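Long-range contacts in adenosine kinase (PDB 4N09), which probably phosphorylates adenosine to AMP with ATP in purine salvage, as a member of the PfkB carbohydrate kinase family: residues I41-R46 / V138-A143; A75-Q80 / H326-E331; A224-A229 / T267-S272. All coordinates share one frame; numbering follows the deposited sequence.

Contact 1: I41-R46 / V138-A143; sequences ILLSER and VADLGA. With ADN (adenosine), chain E.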
loop_
_atom_site.group_PDB
_atom_site.type_symbol
_atom_site.label_atom_id
_atom_site.label_comp_id
_atom_site.label_asym_id
_atom_site.label_seq_id
_atom_site.Cartn_x
_atom_site.Cartn_y
_atom_site.Cartn_z
ATOM N N ILE A 41 -1.724 11.810 -7.022
ATOM C CA ILE A 41 -2.804 12.715 -6.579
ATOM C C ILE A 41 -4.137 12.067 -6.855
ATOM O O ILE A 41 -4.209 11.011 -7.488
ATOM C CB ILE A 41 -2.783 14.070 -7.317
ATOM C CG1 ILE A 41 -2.947 13.864 -8.821
ATOM C CG2 ILE A 41 -1.485 14.812 -7.040
ATOM C CD1 ILE A 41 -3.300 15.125 -9.568
ATOM N N LEU A 42 -5.190 12.697 -6.363
ATOM C CA LEU A 42 -6.534 12.313 -6.725
ATOM C C LEU A 42 -6.959 13.167 -7.918
ATOM O O LEU A 42 -6.627 14.358 -7.994
ATOM C CB LEU A 42 -7.484 12.522 -5.542
ATOM C CG LEU A 42 -7.250 11.686 -4.281
ATOM C CD1 LEU A 42 -8.281 12.052 -3.217
ATOM C CD2 LEU A 42 -7.336 10.178 -4.544
ATOM N N LEU A 43 -7.710 12.565 -8.839
ATOM C CA LEU A 43 -8.260 13.304 -9.979
ATOM C C LEU A 43 -8.994 14.547 -9.520
ATOM O O LEU A 43 -9.860 14.467 -8.657
ATOM C CB LEU A 43 -9.238 12.450 -10.767
ATOM C CG LEU A 43 -9.767 13.096 -12.059
ATOM C CD1 LEU A 43 -8.639 13.271 -13.064
ATOM C CD2 LEU A 43 -10.883 12.272 -12.689
ATOM N N SER A 44 -8.648 15.687 -10.106
ATOM C CA SER A 44 -9.362 16.936 -9.847
ATOM C C SER A 44 -9.828 17.548 -11.178
ATOM O O SER A 44 -9.604 16.963 -12.241
ATOM C CB SER A 44 -8.461 17.921 -9.085
ATOM O OG SER A 44 -7.497 18.509 -9.938
ATOM N N GLU A 45 -10.471 18.720 -11.112
ATOM C CA GLU A 45 -10.867 19.467 -12.315
ATOM C C GLU A 45 -9.652 19.668 -13.219
ATOM O O GLU A 45 -9.708 19.410 -14.421
ATOM C CB GLU A 45 -11.496 20.827 -11.945
ATOM N N ARG A 46 -8.557 20.123 -12.626
ATOM C CA ARG A 46 -7.355 20.473 -13.361
ATOM C C ARG A 46 -6.896 19.384 -14.334
ATOM O O ARG A 46 -6.097 19.639 -15.227
ATOM C CB ARG A 46 -6.257 20.778 -12.352
ATOM C CG ARG A 46 -4.878 21.090 -12.924
ATOM C CD ARG A 46 -4.871 22.370 -13.752
ATOM N NE ARG A 46 -3.638 22.530 -14.516
ATOM C CZ ARG A 46 -3.442 22.058 -15.746
ATOM N NH1 ARG A 46 -4.390 21.380 -16.356
ATOM N NH2 ARG A 46 -2.270 22.234 -16.361
ATOM N N VAL A 138 -2.563 9.368 -11.259
ATOM C CA VAL A 138 -3.763 10.160 -11.033
ATOM C C VAL A 138 -4.923 9.216 -10.789
ATOM O O VAL A 138 -5.332 8.490 -11.690
ATOM C CB VAL A 138 -4.071 11.087 -12.227
ATOM C CG1 VAL A 138 -5.342 11.878 -11.985
ATOM C CG2 VAL A 138 -2.908 12.043 -12.464
ATOM N N ALA A 139 -5.426 9.207 -9.555
ATOM C CA ALA A 139 -6.358 8.163 -9.133
ATOM C C ALA A 139 -7.761 8.675 -9.174
ATOM O O ALA A 139 -8.062 9.729 -8.613
ATOM C CB ALA A 139 -6.026 7.672 -7.743
ATOM N N ASP A 140 -8.605 7.949 -9.898
ATOM C CA ASP A 140 -10.017 8.241 -9.964
ATOM C C ASP A 140 -10.747 7.092 -9.271
ATOM O O ASP A 140 -11.075 6.086 -9.889
ATOM C CB ASP A 140 -10.472 8.399 -11.418
ATOM C CG ASP A 140 -11.971 8.671 -11.544
ATOM O OD1 ASP A 140 -12.645 8.900 -10.504
ATOM O OD2 ASP A 140 -12.466 8.659 -12.689
ATOM N N LEU A 141 -11.030 7.288 -7.982
ATOM C CA LEU A 141 -11.548 6.233 -7.123
ATOM C C LEU A 141 -12.859 5.628 -7.584
ATOM O O LEU A 141 -13.066 4.428 -7.439
ATOM C CB LEU A 141 -11.688 6.756 -5.706
ATOM C CG LEU A 141 -10.499 6.587 -4.769
ATOM C CD1 LEU A 141 -9.169 6.863 -5.424
ATOM C CD2 LEU A 141 -10.662 7.438 -3.524
ATOM N N GLY A 142 -13.763 6.441 -8.127
ATOM C CA GLY A 142 -15.078 5.929 -8.497
ATOM C C GLY A 142 -15.736 5.114 -7.382
ATOM O O GLY A 142 -15.982 5.630 -6.282
ATOM N N ALA A 143 -15.987 3.833 -7.658
ATOM C CA ALA A 143 -16.659 2.915 -6.717
ATOM C C ALA A 143 -15.950 2.733 -5.390
ATOM O O ALA A 143 -16.590 2.529 -4.355
ATOM C CB ALA A 143 -16.791 1.555 -7.355
HETATM O "O5'" ADN E . 1.978 1.970 -5.826
HETATM C "C5'" ADN E . 1.343 2.425 -7.020
HETATM C "C4'" ADN E . -0.117 2.055 -6.989
HETATM O "O4'" ADN E . -0.818 3.096 -6.336
HETATM C "C3'" ADN E . -0.779 1.944 -8.337
HETATM O "O3'" ADN E . -0.911 0.550 -8.556
HETATM C "C2'" ADN E . -2.127 2.641 -8.189
HETATM O "O2'" ADN E . -3.298 1.890 -8.617
HETATM C "C1'" ADN E . -2.174 2.902 -6.700
HETATM N N9 ADN E . -2.855 4.107 -6.241
HETATM C C8 ADN E . -2.537 5.366 -6.584
HETATM N N7 ADN E . -3.310 6.283 -5.957
HETATM C C5 ADN E . -4.120 5.539 -5.190
HETATM C C6 ADN E . -5.191 5.862 -4.270
HETATM N N6 ADN E . -5.515 7.138 -4.049
HETATM N N1 ADN E . -5.779 4.820 -3.673
HETATM C C2 ADN E . -5.421 3.529 -3.891
HETATM N N3 ADN E . -4.450 3.161 -4.726
HETATM C C4 ADN E . -3.802 4.118 -5.362
#
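Leu42 and Leu141 meet through single methyl branches, CD2 of Leu42 lying 3.9 Å from CD1 of Leu141, and both methyls border the exocyclic amine of adenosine. CD2 of Leu42 is 3.6 Å from ADN N6, and beside the two leucines CB of Ala139 comes within 3.5 Å of ADN N7. This is the pocket side of the contact, an apolar border along the N6/N7 edge of the base. Beneath it two backbone bonds hold the strands in parallel: Ala139 N donates to Ile41 O over 3.0 Å, and Leu43 N to Ala139 O over 2.9 Å, the latter nearly straight at the hydrogen (174°). On the other face Ile41 and Val138 lie side by side, CG1 of Ile41 4.1 Å from CG2 of Val138. Leu43 packs closely too: with CG anti to the backbone N (chi1 -175°), its CD1 comes 3.7 Å from Val138 CG1 while CD2 rests against the carboxylate end of Asp140. The loose side begins after it, where Ser44 to Arg46 are exposed and turn off the sheet. Strand 40-42 is an outermost strand of the five-stranded sheet that, as in other ribokinase-like enzymes, forms the lid over the nucleoside pocket.

Contact 2: A75-Q80 / H326-E331; sequences AQWMQQ and HYTAQE. With ADP (adenosine-5'-diphosphate), chain F.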
loop_
_atom_site.group_PDB
_atom_site.type_symbol
_atom_site.label_atom_id
_atom_site.label_comp_id
_atom_site.label_asym_id
_atom_site.label_seq_id
_atom_site.Cartn_x
_atom_site.Cartn_y
_atom_site.Cartn_z
ATOM N N ALA A 75 2.381 -10.342 -1.139
ATOM C CA ALA A 75 2.422 -11.205 0.025
ATOM C C ALA A 75 1.996 -12.614 -0.341
ATOM O O ALA A 75 2.622 -13.575 0.064
ATOM C CB ALA A 75 1.547 -10.638 1.132
ATOM N N GLN A 76 0.933 -12.738 -1.118
ATOM C CA GLN A 76 0.408 -14.065 -1.486
ATOM C C GLN A 76 1.409 -14.798 -2.358
ATOM O O GLN A 76 1.692 -15.975 -2.165
ATOM C CB GLN A 76 -0.927 -13.901 -2.183
ATOM C CG GLN A 76 -1.694 -15.189 -2.425
ATOM C CD GLN A 76 -2.148 -15.880 -1.156
ATOM O OE1 GLN A 76 -3.053 -15.419 -0.452
ATOM N NE2 GLN A 76 -1.530 -17.013 -0.867
ATOM N N TRP A 77 2.044 -14.068 -3.254
ATOM C CA TRP A 77 3.152 -14.636 -4.059
ATOM C C TRP A 77 4.280 -15.272 -3.214
ATOM O O TRP A 77 4.924 -16.236 -3.631
ATOM C CB TRP A 77 3.741 -13.549 -4.953
ATOM C CG TRP A 77 4.866 -14.040 -5.799
ATOM C CD1 TRP A 77 4.781 -14.866 -6.888
ATOM C CD2 TRP A 77 6.256 -13.760 -5.622
ATOM N NE1 TRP A 77 6.040 -15.135 -7.397
ATOM C CE2 TRP A 77 6.961 -14.464 -6.634
ATOM C CE3 TRP A 77 6.975 -12.993 -4.702
ATOM C CZ2 TRP A 77 8.336 -14.395 -6.764
ATOM C CZ3 TRP A 77 8.357 -12.943 -4.820
ATOM C CH2 TRP A 77 9.018 -13.630 -5.842
ATOM N N MET A 78 4.522 -14.729 -2.032
ATOM C CA MET A 78 5.526 -15.293 -1.125
ATOM C C MET A 78 5.010 -16.487 -0.320
ATOM O O MET A 78 5.768 -17.093 0.415
ATOM C CB MET A 78 5.998 -14.229 -0.152
ATOM C CG MET A 78 6.829 -13.128 -0.765
ATOM S SD MET A 78 8.469 -13.666 -1.244
ATOM C CE MET A 78 9.288 -14.132 0.292
ATOM N N GLN A 79 3.736 -16.805 -0.444
ATOM C CA GLN A 79 3.168 -17.908 0.296
ATOM C C GLN A 79 2.217 -18.681 -0.613
ATOM O O GLN A 79 1.019 -18.808 -0.334
ATOM C CB GLN A 79 2.366 -17.362 1.490
ATOM C CG GLN A 79 3.146 -16.513 2.489
ATOM C CD GLN A 79 4.174 -17.303 3.276
ATOM O OE1 GLN A 79 4.184 -18.547 3.248
ATOM N NE2 GLN A 79 5.067 -16.583 3.975
ATOM N N GLN A 80 2.742 -19.200 -1.704
ATOM C CA GLN A 80 1.875 -19.815 -2.730
ATOM C C GLN A 80 1.210 -21.128 -2.314
ATOM O O GLN A 80 0.171 -21.508 -2.853
ATOM C CB GLN A 80 2.646 -19.987 -4.029
ATOM C CG GLN A 80 2.823 -18.661 -4.741
ATOM C CD GLN A 80 3.691 -18.804 -5.965
ATOM O OE1 GLN A 80 3.463 -19.689 -6.772
ATOM N NE2 GLN A 80 4.698 -17.953 -6.095
ATOM N N HIS A 326 12.948 -5.926 1.123
ATOM C CA HIS A 326 13.943 -5.553 0.147
ATOM C C HIS A 326 13.982 -6.546 -0.973
ATOM O O HIS A 326 14.144 -6.169 -2.134
ATOM C CB HIS A 326 15.322 -5.449 0.790
ATOM C CG HIS A 326 15.437 -4.320 1.770
ATOM N ND1 HIS A 326 16.456 -4.230 2.690
ATOM C CD2 HIS A 326 14.650 -3.238 1.977
ATOM C CE1 HIS A 326 16.305 -3.127 3.406
ATOM N NE2 HIS A 326 15.205 -2.516 3.003
ATOM N N TYR A 327 13.876 -7.826 -0.642
ATOM C CA TYR A 327 13.925 -8.847 -1.665
ATOM C C TYR A 327 12.749 -8.690 -2.613
ATOM O O TYR A 327 12.926 -8.730 -3.823
ATOM C CB TYR A 327 13.967 -10.263 -1.069
ATOM C CG TYR A 327 13.635 -11.289 -2.106
ATOM C CD1 TYR A 327 14.612 -11.740 -3.003
ATOM C CD2 TYR A 327 12.351 -11.776 -2.239
ATOM C CE1 TYR A 327 14.311 -12.670 -3.967
ATOM C CE2 TYR A 327 12.034 -12.714 -3.199
ATOM C CZ TYR A 327 13.011 -13.160 -4.067
ATOM O OH TYR A 327 12.688 -14.071 -5.072
ATOM N N THR A 328 11.553 -8.498 -2.091
ATOM C CA THR A 328 10.405 -8.424 -2.996
ATOM C C THR A 328 10.437 -7.181 -3.837
ATOM O O THR A 328 10.051 -7.218 -5.013
ATOM C CB THR A 328 9.037 -8.515 -2.280
ATOM O OG1 THR A 328 8.944 -7.528 -1.253
ATOM C CG2 THR A 328 8.871 -9.881 -1.690
ATOM N N ALA A 329 10.826 -6.062 -3.228
ATOM C CA ALA A 329 10.843 -4.784 -3.933
ATOM C C ALA A 329 11.843 -4.831 -5.049
ATOM O O ALA A 329 11.574 -4.327 -6.131
ATOM C CB ALA A 329 11.179 -3.658 -2.996
ATOM N N GLN A 330 12.967 -5.487 -4.801
ATOM C CA GLN A 330 13.992 -5.609 -5.815
ATOM C C GLN A 330 13.617 -6.582 -6.946
ATOM O O GLN A 330 14.083 -6.437 -8.063
ATOM C CB GLN A 330 15.344 -5.951 -5.185
ATOM C CG GLN A 330 15.906 -4.759 -4.433
ATOM C CD GLN A 330 17.351 -4.923 -4.046
ATOM O OE1 GLN A 330 17.879 -6.025 -4.000
ATOM N NE2 GLN A 330 17.998 -3.825 -3.747
ATOM N N GLU A 331 12.759 -7.546 -6.707
ATOM C CA GLU A 331 12.232 -8.332 -7.835
ATOM C C GLU A 331 11.328 -7.510 -8.754
ATOM O O GLU A 331 11.444 -7.597 -9.969
ATOM C CB GLU A 331 11.485 -9.571 -7.338
ATOM C CG GLU A 331 12.428 -10.626 -6.736
ATOM C CD GLU A 331 13.151 -11.538 -7.778
ATOM O OE1 GLU A 331 13.702 -12.637 -7.443
ATOM O OE2 GLU A 331 13.187 -11.160 -8.966
HETATM P PB ADP F . 8.496 3.899 -2.806
HETATM O O1B ADP F . 7.440 4.164 -1.718
HETATM O O2B ADP F . 8.060 2.991 -3.957
HETATM O O3B ADP F . 9.238 5.121 -3.331
HETATM P PA ADP F . 11.162 3.242 -2.000
HETATM O O1A ADP F . 11.449 3.945 -3.328
HETATM O O2A ADP F . 11.730 3.780 -0.686
HETATM O O3A ADP F . 9.565 3.074 -1.898
HETATM O "O5'" ADP F . 11.686 1.724 -2.177
HETATM C "C5'" ADP F . 11.158 0.630 -1.464
HETATM C "C4'" ADP F . 12.242 -0.391 -1.501
HETATM O "O4'" ADP F . 12.421 -0.795 -2.848
HETATM C "C3'" ADP F . 13.584 0.142 -1.008
HETATM O "O3'" ADP F . 13.715 0.060 0.418
HETATM C "C2'" ADP F . 14.516 -0.763 -1.770
HETATM O "O2'" ADP F . 14.599 -2.001 -1.124
HETATM C "C1'" ADP F . 13.810 -1.026 -3.078
HETATM N N9 ADP F . 14.303 -0.084 -4.126
HETATM C C8 ADP F . 13.653 1.021 -4.524
HETATM N N7 ADP F . 14.357 1.646 -5.482
HETATM C C5 ADP F . 15.465 0.942 -5.714
HETATM C C6 ADP F . 16.620 1.058 -6.610
HETATM N N6 ADP F . 16.692 2.091 -7.470
HETATM N N1 ADP F . 17.594 0.121 -6.545
HETATM C C2 ADP F . 17.515 -0.909 -5.694
HETATM N N3 ADP F . 16.471 -1.060 -4.875
HETATM C C4 ADP F . 15.436 -0.191 -4.827
#
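Trp77 and Met78 of segment 75-80, which lies on helix 67-77, meet Tyr327 and Thr328 of helix 318-333. The two aromatic side chains cross at about a right angle: the six-membered end of the indole, CZ3, lies 4.0 Å from CE2 of Tyr327, and CH2 is 3.8 Å from Tyr327 OH, which sits at the indole edge near its plane. Met78 places its sulfur at the edge of the phenol, 5.4 Å from the Tyr327 ring centroid and 78° off the ring normal, a Met-aromatic contact. The same SD lies 3.8 Å from CG2 of Thr328. CG of Met78, anti to the carbonyl carbon (chi1 -69°), also touches this methyl, and the bend at chi2 lays SD against it. Thr328 turns CG2 to the sulfur because OG1 takes the place between the backbone N and the carbonyl carbon (chi1 54°), where it is hydrogen-bonded to Ala303 O and Gly325 O.

The contact is helix-to-helix packing in the large domain of the ribokinase fold, and helix 318-333 has ADP on another side. There CB of Ala329 lies against the ribose, and Gln330 NE2, hydrogen-bonded to Pro287 O, gives a weak hydrogen bond to ADP N3.

Further out, CG of Glu331 lies over one face of the Tyr327 ring, toward its rim. The C-terminal tail fixes both rings: Trp77 NE1 bonds to Pro341 O and its ring stacks with Phe340, while Tyr327 OH receives Ser345 N and its ring stacks with Phe346. Gln80 NE2 bonds back to Trp77 O at 3.0 Å and also to Glu342 O.

Contact 3: A224-A229 / T267-S272; sequences ANRHEA and TRDIES. With ADP (adenosine-5'-diphosphate), chain F; EDO (1,2-ethanediol), chain G.
Arg226 reaches across to Asp269 and Glu271, and its salt bridges are the charged part of the contact. One nitrogen serves both: NH2 lies 2.9 Å from Asp269 OD1 and 3.0 Å from Glu271 OE2, a three-residue network. The aspartate oxygen lies in the guanidinium plane and the glutamate oxygen is tilted from it; each carboxylate is met from above its own plane. CB of Arg268 lies over one face of the guanidinium, toward the rim and 3.8 Å above the plane. A bend at chi3 (-59°) brings the arginine head round to these partners.

Among backbone bonds, Thr267 N donates to Ala224 O over 2.8 Å, linking the neighbouring parallel segments. Glu271 N to Arg268 O closes a type II' beta turn, which a side-chain bond braces: Asp269 OD2 accepts from Ile270 N.

Capping bonds set the helix start. Asn225 OD1 takes Glu228 N at 2.9 Å, nearly along the C=O axis, and Glu228 OE1 takes Asn225 N in return: a capping box. With OD1 engaged there, Asn225 ND2 is turned to the nucleotide.

Phosphate bonds come from both segments. Asn225 ND2 donates to ADP O1B (3.1 Å), whereas Thr267 OG1 and Asp269 N both donate to ADP O2A, at 2.8 and 3.0 Å, so the alpha-phosphate oxygen is gripped by a hydroxyl and a backbone N-H.

The site lies at the C-terminal ends of neighbouring strands 221-225 and 263-268 in the large sheet, where helix 226-236 begins and a turn leads into antiparallel strand 271-277.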
loop_
_atom_site.group_PDB
_atom_site.type_symbol
_atom_site.label_atom_id
_atom_site.label_comp_id
_atom_site.label_asym_id
_atom_site.label_seq_id
_atom_site.Cartn_x
_atom_site.Cartn_y
_atom_site.Cartn_z
ATOM N N ALA A 224 6.537 4.056 5.801
ATOM C CA ALA A 224 6.554 5.098 4.807
ATOM C C ALA A 224 7.859 5.150 4.081
ATOM O O ALA A 224 8.793 4.474 4.457
ATOM C CB ALA A 224 6.298 6.447 5.463
ATOM N N ASN A 225 7.923 5.977 3.048
ATOM C CA ASN A 225 9.203 6.304 2.387
ATOM C C ASN A 225 9.775 7.652 2.848
ATOM O O ASN A 225 9.185 8.347 3.683
ATOM C CB ASN A 225 9.052 6.272 0.864
ATOM C CG ASN A 225 8.168 7.383 0.349
ATOM O OD1 ASN A 225 8.084 8.464 0.931
ATOM N ND2 ASN A 225 7.527 7.137 -0.753
ATOM N N ARG A 226 10.952 7.991 2.317
ATOM C CA ARG A 226 11.693 9.221 2.647
ATOM C C ARG A 226 10.845 10.503 2.512
ATOM O O ARG A 226 10.741 11.275 3.453
ATOM C CB ARG A 226 12.871 9.285 1.710
ATOM C CG ARG A 226 13.975 10.242 2.077
ATOM C CD ARG A 226 14.705 10.688 0.802
ATOM N NE ARG A 226 15.303 9.586 0.047
ATOM C CZ ARG A 226 16.505 9.063 0.281
ATOM N NH1 ARG A 226 17.289 9.514 1.271
ATOM N NH2 ARG A 226 16.928 8.060 -0.484
ATOM N N HIS A 227 10.173 10.682 1.383
ATOM C CA HIS A 227 9.410 11.895 1.150
ATOM C C HIS A 227 8.229 12.007 2.107
ATOM O O HIS A 227 7.977 13.060 2.684
ATOM C CB HIS A 227 8.956 11.969 -0.317
ATOM C CG HIS A 227 10.067 11.718 -1.295
ATOM N ND1 HIS A 227 10.904 12.710 -1.759
ATOM C CD2 HIS A 227 10.527 10.560 -1.836
ATOM C CE1 HIS A 227 11.816 12.182 -2.557
ATOM N NE2 HIS A 227 11.610 10.878 -2.620
ATOM N N GLU A 228 7.533 10.909 2.308
ATOM C CA GLU A 228 6.393 10.870 3.210
ATOM C C GLU A 228 6.810 11.164 4.640
ATOM O O GLU A 228 6.066 11.771 5.408
ATOM C CB GLU A 228 5.702 9.499 3.121
ATOM C CG GLU A 228 5.021 9.260 1.776
ATOM C CD GLU A 228 4.881 7.782 1.354
ATOM O OE1 GLU A 228 5.219 6.859 2.139
ATOM O OE2 GLU A 228 4.437 7.560 0.203
ATOM N N ALA A 229 8.011 10.744 4.999
ATOM C CA ALA A 229 8.512 11.019 6.336
ATOM C C ALA A 229 8.746 12.500 6.546
ATOM O O ALA A 229 8.377 13.021 7.585
ATOM C CB ALA A 229 9.784 10.238 6.614
ATOM N N THR A 267 11.464 3.530 4.391
ATOM C CA THR A 267 12.342 3.128 3.314
ATOM C C THR A 267 12.992 4.359 2.676
ATOM O O THR A 267 12.544 5.480 2.896
ATOM C CB THR A 267 11.604 2.330 2.236
ATOM O OG1 THR A 267 10.506 3.095 1.730
ATOM C CG2 THR A 267 11.109 1.026 2.807
ATOM N N ARG A 268 14.058 4.132 1.911
ATOM C CA ARG A 268 14.858 5.211 1.340
ATOM C C ARG A 268 15.490 4.786 0.042
ATOM O O ARG A 268 16.681 4.962 -0.161
ATOM C CB ARG A 268 15.966 5.602 2.314
ATOM C CG ARG A 268 15.440 6.159 3.629
ATOM C CD ARG A 268 16.504 6.931 4.375
ATOM N NE ARG A 268 17.508 6.050 4.935
ATOM C CZ ARG A 268 18.494 6.449 5.725
ATOM N NH1 ARG A 268 18.618 7.725 6.030
ATOM N NH2 ARG A 268 19.352 5.562 6.218
ATOM N N ASP A 269 14.692 4.198 -0.828
ATOM C CA ASP A 269 15.165 3.686 -2.116
ATOM C C ASP A 269 16.542 2.991 -2.010
ATOM O O ASP A 269 16.628 1.948 -1.386
ATOM C CB ASP A 269 15.067 4.743 -3.256
ATOM C CG ASP A 269 15.736 6.077 -2.920
ATOM O OD1 ASP A 269 15.051 6.983 -2.351
ATOM O OD2 ASP A 269 16.949 6.218 -3.246
ATOM N N ILE A 270 17.586 3.576 -2.603
ATOM C CA ILE A 270 18.906 2.949 -2.697
ATOM C C ILE A 270 19.541 2.837 -1.310
ATOM O O ILE A 270 20.359 1.957 -1.089
ATOM C CB ILE A 270 19.854 3.747 -3.668
ATOM C CG1 ILE A 270 19.607 3.368 -5.140
ATOM C CG2 ILE A 270 21.332 3.553 -3.366
ATOM C CD1 ILE A 270 20.548 4.036 -6.150
ATOM N N GLU A 271 19.196 3.742 -0.396
ATOM C CA GLU A 271 19.810 3.788 0.925
ATOM C C GLU A 271 19.096 2.927 1.933
ATOM O O GLU A 271 17.957 2.500 1.736
ATOM C CB GLU A 271 19.808 5.219 1.446
ATOM C CG GLU A 271 20.980 6.064 0.979
ATOM C CD GLU A 271 20.567 7.501 0.767
ATOM O OE1 GLU A 271 20.855 8.402 1.596
ATOM O OE2 GLU A 271 19.888 7.721 -0.238
ATOM N N SER A 272 19.745 2.727 3.061
ATOM C CA SER A 272 19.246 1.835 4.088
ATOM C C SER A 272 17.888 2.198 4.623
ATOM O O SER A 272 17.524 3.358 4.674
ATOM C CB SER A 272 20.186 1.874 5.260
ATOM O OG SER A 272 21.390 1.207 4.944
HETATM P PB ADP F . 8.496 3.899 -2.806
HETATM O O1B ADP F . 7.440 4.164 -1.718
HETATM O O2B ADP F . 8.060 2.991 -3.957
HETATM O O3B ADP F . 9.238 5.121 -3.331
HETATM P PA ADP F . 11.162 3.242 -2.000
HETATM O O1A ADP F . 11.449 3.945 -3.328
HETATM O O2A ADP F . 11.730 3.780 -0.686
HETATM O O3A ADP F . 9.565 3.074 -1.898
HETATM O "O5'" ADP F . 11.686 1.724 -2.177
HETATM C "C5'" ADP F . 11.158 0.630 -1.464
HETATM C "C4'" ADP F . 12.242 -0.391 -1.501
HETATM O "O4'" ADP F . 12.421 -0.795 -2.848
HETATM C "C3'" ADP F . 13.584 0.142 -1.008
HETATM O "O3'" ADP F . 13.715 0.060 0.418
HETATM C "C2'" ADP F . 14.516 -0.763 -1.770
HETATM O "O2'" ADP F . 14.599 -2.001 -1.124
HETATM C "C1'" ADP F . 13.810 -1.026 -3.078
HETATM N N9 ADP F . 14.303 -0.084 -4.126
HETATM C C8 ADP F . 13.653 1.021 -4.524
HETATM N N7 ADP F . 14.357 1.646 -5.482
HETATM C C5 ADP F . 15.465 0.942 -5.714
HETATM C C6 ADP F . 16.620 1.058 -6.610
HETATM N N6 ADP F . 16.692 2.091 -7.470
HETATM N N1 ADP F . 17.594 0.121 -6.545
HETATM C C2 ADP F . 17.515 -0.909 -5.694
HETATM N N3 ADP F . 16.471 -1.060 -4.875
HETATM C C4 ADP F . 15.436 -0.191 -4.827
HETATM C C1 EDO G . 6.317 1.915 1.538
HETATM O O1 EDO G . 7.721 2.265 1.424
HETATM C C2 EDO G . 5.434 2.995 0.885
HETATM O O2 EDO G . 5.122 4.109 1.768
#

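The three contacts divide between the two ligands. Contact 1 borders adenosine on the smaller sheet, while contacts 2 and 3 both touch ADP: residues 326-331 along its ribose and adenine, 224-229 and 267-272 mainly at its phosphates, with Ile270 reaching the adenine. Contacts 2 and 3 have centres 19 Å apart, but their nearest atoms are only about 5 Å apart. Contact 1 stands farther off, its centre 29 Å from that of contact 2, on the opposite side of the chain's centre, and 25 Å from that of contact 3. Asp302, the predicted proton acceptor, is hydrogen-bonded to adenosine, and the adjacent Gly301 to ADP.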